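Local coordinates for protein dally-like, isoform A (PDB 6XTZ) that probably acts as a cell-surface heparan sulfate proteoglycan of the glypican family, and binds the palmitoleoyl lipid carried by Wnt proteins in a pocket of its core, at residues Q101-S104 with M105-T109; V293-L296 with N297-S301. The protein carries 5 engineered substitutions. All coordinates share one frame; numbering follows the deposited sequence.

Contact 1: residues Q101-S104 with M105-T109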
ATOM      1  N   GLN A 101      25.378  -8.125 -18.955  1.00 53.26           N
ATOM      2  CA  GLN A 101      26.648  -7.989 -18.245  1.00 52.61           C
ATOM      3  C   GLN A 101      27.138  -9.337 -17.734  1.00 52.34           C
ATOM      4  O   GLN A 101      28.334  -9.636 -17.801  1.00 53.59           O
ATOM      5  CB  GLN A 101      26.505  -6.994 -17.094  1.00 55.88           C
ATOM      6  CG  GLN A 101      26.296  -5.555 -17.541  1.00 70.61           C
ATOM      7  CD  GLN A 101      25.968  -4.620 -16.389  1.00 82.36           C
ATOM      8  OE1 GLN A 101      25.675  -5.063 -15.277  1.00 86.34           O
ATOM      9  NE2 GLN A 101      26.015  -3.318 -16.651  1.00 84.43           N
ATOM     10  N   PHE A 102      26.223 -10.164 -17.223  1.00 51.83           N
ATOM     11  CA  PHE A 102      26.616 -11.489 -16.760  0.51 51.59           C
ATOM     12  C   PHE A 102      27.135 -12.344 -17.909  1.00 51.12           C
ATOM     13  O   PHE A 102      28.153 -13.031 -17.763  1.00 50.93           O
ATOM     14  CB  PHE A 102      25.447 -12.177 -16.058  0.51 52.46           C
ATOM     15  CG  PHE A 102      25.410 -11.938 -14.573  0.51 54.40           C
ATOM     16  CD1 PHE A 102      26.229 -12.664 -13.729  0.51 55.15           C
ATOM     17  CD2 PHE A 102      24.560 -10.991 -14.024  0.51 52.98           C
ATOM     18  CE1 PHE A 102      26.205 -12.452 -12.366  0.51 54.00           C
ATOM     19  CE2 PHE A 102      24.532 -10.774 -12.658  0.51 51.50           C
ATOM     20  CZ  PHE A 102      25.357 -11.507 -11.828  0.51 50.42           C
ATOM     21  N   ASN A 103      26.466 -12.302 -19.063  1.00 53.10           N
ATOM     22  CA  ASN A 103      26.920 -13.078 -20.211  1.00 55.62           C
ATOM     23  C   ASN A 103      28.259 -12.567 -20.728  1.00 63.60           C
ATOM     24  O   ASN A 103      29.159 -13.360 -21.027  1.00 60.00           O
ATOM     25  CB  ASN A 103      25.865 -13.041 -21.317  1.00 55.39           C
ATOM     26  CG  ASN A 103      26.237 -13.899 -22.509  1.00 58.43           C
ATOM     27  OD1 ASN A 103      26.002 -15.106 -22.515  1.00 66.28           O
ATOM     28  ND2 ASN A 103      26.815 -13.277 -23.528  1.00 56.98           N
ATOM     29  N   SER A 104      28.413 -11.246 -20.828  1.00 62.56           N
ATOM     30  CA  SER A 104      29.676 -10.686 -21.297  1.00 57.79           C
ATOM     31  C   SER A 104      30.798 -10.934 -20.296  1.00 53.87           C
ATOM     32  O   SER A 104      31.947 -11.171 -20.689  1.00 52.93           O
ATOM     33  CB  SER A 104      29.520  -9.190 -21.567  1.00 60.37           C
ATOM     34  OG  SER A 104      28.500  -8.942 -22.521  1.00 67.14           O
ATOM     35  N   MET A 105      30.486 -10.885 -18.999  1.00 52.58           N
ATOM     36  CA  MET A 105      31.513 -11.064 -17.979  1.00 59.38           C
ATOM     37  C   MET A 105      32.049 -12.489 -17.976  1.00 63.85           C
ATOM     38  O   MET A 105      33.255 -12.706 -17.815  1.00 63.82           O
ATOM     39  CB  MET A 105      30.949 -10.700 -16.606  1.00 68.18           C
ATOM     40  CG  MET A 105      31.985 -10.376 -15.553  1.00 83.41           C
ATOM     41  SD  MET A 105      31.210  -9.810 -14.025  1.00 95.34           S
ATOM     42  CE  MET A 105      30.244  -8.426 -14.627  1.00 89.61           C
ATOM     43  N   PHE A 106      31.171 -13.475 -18.158  1.00 60.73           N
ATOM     44  CA  PHE A 106      31.599 -14.865 -18.091  1.00 60.78           C
ATOM     45  C   PHE A 106      32.180 -15.372 -19.403  1.00 59.27           C
ATOM     46  O   PHE A 106      32.931 -16.352 -19.392  1.00 61.03           O
ATOM     47  CB  PHE A 106      30.434 -15.758 -17.664  1.00 62.16           C
ATOM     48  CG  PHE A 106      30.200 -15.774 -16.186  1.00 71.10           C
ATOM     49  CD1 PHE A 106      30.920 -14.940 -15.349  1.00 79.84           C
ATOM     50  CD2 PHE A 106      29.273 -16.634 -15.630  1.00 76.89           C
ATOM     51  CE1 PHE A 106      30.707 -14.952 -13.982  1.00 83.72           C
ATOM     52  CE2 PHE A 106      29.062 -16.658 -14.265  1.00 81.25           C
ATOM     53  CZ  PHE A 106      29.775 -15.813 -13.440  1.00 82.42           C
ATOM     54  N   ILE A 107      31.848 -14.739 -20.528  1.00 57.54           N
ATOM     55  CA  ILE A 107      32.443 -15.142 -21.797  1.00 63.11           C
ATOM     56  C   ILE A 107      33.898 -14.693 -21.868  1.00 69.36           C
ATOM     57  O   ILE A 107      34.773 -15.440 -22.323  1.00 75.41           O
ATOM     58  CB  ILE A 107      31.614 -14.596 -22.974  1.00 58.61           C
ATOM     59  CG1 ILE A 107      30.363 -15.451 -23.180  1.00 60.11           C
ATOM     60  CG2 ILE A 107      32.442 -14.555 -24.246  1.00 61.12           C
ATOM     61  CD1 ILE A 107      29.569 -15.075 -24.407  1.00 65.23           C
ATOM     62  N   ARG A 108      34.183 -13.473 -21.409  1.00 67.16           N
ATOM     63  CA  ARG A 108      35.557 -12.986 -21.385  1.00 64.45           C
ATOM     64  C   ARG A 108      36.398 -13.686 -20.324  1.00 69.06           C
ATOM     65  O   ARG A 108      37.629 -13.686 -20.428  1.00 70.63           O
ATOM     66  CB  ARG A 108      35.573 -11.475 -21.149  1.00 61.66           C
ATOM     67  CG  ARG A 108      34.838 -10.680 -22.219  1.00 67.12           C
ATOM     68  CD  ARG A 108      34.393  -9.313 -21.715  1.00 65.73           C
ATOM     69  NE  ARG A 108      35.469  -8.324 -21.714  1.00 57.10           N
ATOM     70  CZ  ARG A 108      35.649  -7.420 -22.670  1.00 53.79           C
ATOM     71  NH1 ARG A 108      34.828  -7.377 -23.710  1.00 58.24           N
ATOM     72  NH2 ARG A 108      36.651  -6.555 -22.588  1.00 57.00           N
ATOM     73  N   THR A 109      35.764 -14.289 -19.318  1.00 63.07           N
ATOM     74  CA  THR A 109      36.488 -14.923 -18.224  1.00 63.47           C
ATOM     75  C   THR A 109      36.670 -16.422 -18.447  1.00 61.96           C
ATOM     76  O   THR A 109      37.792 -16.932 -18.364  1.00 66.67           O
ATOM     77  CB  THR A 109      35.757 -14.675 -16.903  1.00 67.48           C
ATOM     78  OG1 THR A 109      35.707 -13.268 -16.643  1.00 66.77           O
ATOM     79  CG2 THR A 109      36.477 -15.372 -15.755  1.00 69.57           C
TER
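Ile-107 packs back against Asn-103, one helical turn earlier. Ile-107 CB lies 3.4 Å from Asn-103 O. Further out, Ile-107 CG1 is closer still to Asn-103 O, at 3.2 Å. The chain then passes the carbonyl and reaches the side-chain amide, where Ile-107 CD1 meets Asn-103 ND2 at 3.4 Å. The two side chains meet at a slant, methyl against amide nitrogen, and this is a packing contact. The Asn-103 amide is there because its CG is turned away from the backbone N (chi1 -177°) and runs beside the carbonyl carbon. Tyr-114 of helix 112-116 touches both side chains.

The backbone beneath is regular alpha-helix, near the C-terminal end of the long helix 51-110 of the glypican core. Four i to i+4 hydrogen bonds join the segments. The shortest is from Met-105 N to Gln-101 O, at 2.8 Å; those of Phe-106, Ile-107 and Arg-108 go to Phe-102, Asn-103 and Ser-104. Gln-101 itself belongs to the pocket of the bound O-palmitoleoyl serine, and its side chain heads away from residues 105-109 to touch that ligand.

Three more side chains, of Met-105, Phe-106 and Arg-108, lean on carbonyl oxygens. Arg-108 folds its aliphatic part over Ser-104 O, with Arg-108 CD 3.2 Å away, and then bends at chi3 (80°). Phe-106 sets its CB 3.6 Å from Phe-102 O, while its ring makes edge-to-face contacts with Tyr-110 and Tyr-114. Met-105 CB lies beside Gln-101 O. Two hydroxyls turn back to the main chain: Ser-104 OG bonds to Thr-100 O, and Thr-109 OG1 donates to Met-105 O at 2.8 Å, nearly along the C=O axis.

Contact 2: residues V293-L296 with N297-S301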
ATOM      1  N   VAL A 293      25.053 -10.994  -5.700  1.00 89.91           N
ATOM      2  CA  VAL A 293      25.855 -10.989  -6.916  1.00 87.78           C
ATOM      3  C   VAL A 293      27.211 -10.320  -6.728  1.00 85.30           C
ATOM      4  O   VAL A 293      28.133 -10.603  -7.509  1.00 84.68           O
ATOM      5  CB  VAL A 293      25.094 -10.327  -8.082  1.00 88.25           C
ATOM      6  CG1 VAL A 293      23.867 -11.148  -8.445  1.00 87.67           C
ATOM      7  CG2 VAL A 293      24.700  -8.907  -7.714  1.00 88.86           C
ATOM      8  N   GLU A 294      27.364  -9.441  -5.737  1.00 84.88           N
ATOM      9  CA  GLU A 294      28.680  -8.874  -5.451  1.00 87.90           C
ATOM     10  C   GLU A 294      29.699  -9.936  -5.059  1.00 87.05           C
ATOM     11  O   GLU A 294      30.796  -9.950  -5.643  1.00 89.42           O
ATOM     12  CB  GLU A 294      28.556  -7.790  -4.374  1.00 94.29           C
ATOM     13  CG  GLU A 294      28.063  -6.450  -4.882  1.00103.08           C
ATOM     14  CD  GLU A 294      29.198  -5.522  -5.270  1.00110.19           C
ATOM     15  OE1 GLU A 294      28.929  -4.332  -5.541  1.00112.03           O
ATOM     16  OE2 GLU A 294      30.361  -5.980  -5.298  1.00112.42           O
ATOM     17  N   PRO A 295      29.425 -10.849  -4.105  1.00 79.24           N
ATOM     18  CA  PRO A 295      30.445 -11.840  -3.748  1.00 75.06           C
ATOM     19  C   PRO A 295      30.297 -13.135  -4.529  1.00 68.29           C
ATOM     20  O   PRO A 295      30.527 -14.219  -3.983  1.00 72.83           O
ATOM     21  CB  PRO A 295      30.191 -12.058  -2.255  1.00 76.08           C
ATOM     22  CG  PRO A 295      28.699 -11.956  -2.155  1.00 74.86           C
ATOM     23  CD  PRO A 295      28.252 -10.958  -3.212  1.00 72.65           C
ATOM     24  N   LEU A 296      29.921 -13.039  -5.806  1.00 59.88           N
ATOM     25  CA  LEU A 296      29.600 -14.242  -6.566  1.00 59.55           C
ATOM     26  C   LEU A 296      30.844 -15.059  -6.895  1.00 60.85           C
ATOM     27  O   LEU A 296      30.782 -16.293  -6.924  1.00 62.46           O
ATOM     28  CB  LEU A 296      28.847 -13.872  -7.843  1.00 66.37           C
ATOM     29  CG  LEU A 296      28.219 -15.044  -8.598  1.00 68.27           C
ATOM     30  CD1 LEU A 296      27.373 -15.890  -7.659  1.00 67.21           C
ATOM     31  CD2 LEU A 296      27.385 -14.540  -9.760  1.00 68.76           C
ATOM     32  N   ASN A 297      31.978 -14.399  -7.141  1.00 57.33           N
ATOM     33  CA  ASN A 297      33.179 -15.140  -7.512  1.00 64.42           C
ATOM     34  C   ASN A 297      33.734 -15.936  -6.338  1.00 64.74           C
ATOM     35  O   ASN A 297      34.334 -16.997  -6.542  1.00 63.91           O
ATOM     36  CB  ASN A 297      34.242 -14.191  -8.067  1.00 71.73           C
ATOM     37  CG  ASN A 297      34.864 -13.320  -6.997  1.00 78.04           C
ATOM     38  OD1 ASN A 297      34.172 -12.806  -6.120  1.00 80.07           O
ATOM     39  ND2 ASN A 297      36.181 -13.151  -7.061  1.00 78.69           N
ATOM     40  N   ILE A 298      33.546 -15.450  -5.111  1.00 62.48           N
ATOM     41  CA  ILE A 298      34.019 -16.204  -3.956  1.00 65.63           C
ATOM     42  C   ILE A 298      33.109 -17.398  -3.683  1.00 60.62           C
ATOM     43  O   ILE A 298      33.574 -18.440  -3.205  1.00 60.27           O
ATOM     44  CB  ILE A 298      34.148 -15.285  -2.727  1.00 72.16           C
ATOM     45  CG1 ILE A 298      33.281 -15.790  -1.573  1.00 77.89           C
ATOM     46  CG2 ILE A 298      33.785 -13.851  -3.082  1.00 73.09           C
ATOM     47  CD1 ILE A 298      33.490 -15.040  -0.297  1.00 83.47           C
ATOM     48  N   LYS A 299      31.814 -17.282  -3.990  1.00 59.35           N
ATOM     49  CA  LYS A 299      30.925 -18.428  -3.854  1.00 56.92           C
ATOM     50  C   LYS A 299      31.256 -19.508  -4.874  1.00 57.45           C
ATOM     51  O   LYS A 299      31.129 -20.702  -4.577  1.00 59.13           O
ATOM     52  CB  LYS A 299      29.468 -17.983  -3.989  1.00 54.98           C
ATOM     53  CG  LYS A 299      29.029 -16.987  -2.923  1.00 60.28           C
ATOM     54  CD  LYS A 299      27.621 -16.468  -3.174  1.00 63.96           C
ATOM     55  CE  LYS A 299      27.199 -15.489  -2.087  1.00 68.18           C
ATOM     56  NZ  LYS A 299      25.844 -14.923  -2.328  1.00 67.90           N
ATOM     57  N   ILE A 300      31.687 -19.112  -6.074  1.00 56.95           N
ATOM     58  CA  ILE A 300      32.113 -20.088  -7.071  1.00 58.60           C
ATOM     59  C   ILE A 300      33.401 -20.773  -6.629  1.00 56.89           C
ATOM     60  O   ILE A 300      33.570 -21.985  -6.808  1.00 52.48           O
ATOM     61  CB  ILE A 300      32.273 -19.414  -8.446  1.00 59.24           C
ATOM     62  CG1 ILE A 300      30.943 -18.816  -8.907  1.00 60.48           C
ATOM     63  CG2 ILE A 300      32.794 -20.408  -9.477  1.00 58.20           C
ATOM     64  CD1 ILE A 300      31.026 -18.111 -10.243  1.00 61.31           C
ATOM     65  N   SER A 301      34.325 -20.010  -6.041  1.00 58.56           N
ATOM     66  CA  SER A 301      35.585 -20.588  -5.587  1.00 60.58           C
ATOM     67  C   SER A 301      35.358 -21.606  -4.478  1.00 61.17           C
ATOM     68  O   SER A 301      36.051 -22.629  -4.414  1.00 58.01           O
ATOM     69  CB  SER A 301      36.530 -19.482  -5.118  1.00 65.21           C
ATOM     70  OG  SER A 301      36.850 -18.604  -6.183  1.00 69.66           O
TER
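Apolar packing joins Pro-295 to two residues of the next turn. The Lys-299 chain runs alongside the proline ring, both pointing the same way. The extended chain takes CG and CD past Pro-295 O, with Lys-299 CG 3.3 Å from it. It then brings Lys-299 CE to the ring, 3.8 Å from Pro-295 CG. Ile-298 turns its CG2 methyl to Pro-295 CB at 4.1 Å. Leu-296 CG and Ile-300 CD1 touch more loosely, at 4.5 Å. Shortening Lys-299 to an alanine is likely to strip the CE contact from the proline ring and leave Val-185, Leu-189 and Gln-192 of helix 185-216 without this neighbour.

The hydrogen bonds are those of a starting helix. Lys-299 N gives a weak one to Pro-295 O. Ile-300 N bonds to Leu-296 O at 3.1 Å. Asn-297 O accepts twice, from Ser-301 N and from Ser-301 OG at 3.0 Å, on opposite faces of its plane. The hydroxyl reaches back because OG sits beside its own backbone N (chi1 -62°).

Val-293 to Leu-296 form a type I beta turn, and Val-293 touches the bound O-palmitoleoyl serine. The whole is a turn leading into a helix, with proline at the N-cap of helix 296-322, beside the lipid pocket.

Overall arrangement
Both contacts are local and near the surface, with centres about 14 Å apart. Contact 1 lies wholly within helix 51-110, near its end. Contact 2 spans a turn and the start of helix 296-322. They meet through apolar side chains: Phe-102, in the conformer given, packs on Leu-296 and Val-293, and Phe-106 packs on Ile-300. None of the touching residues of contact 1 is buried; in contact 2 Leu-296 is. Both use i to i+4 backbone bonds. Residues 101-109 have four across the contact; residues 293-301 have two, one of them weak, at a helix start packed by Pro-295. Gln-101 and Val-293 bring a polar and an apolar side chain to the same lipid pocket.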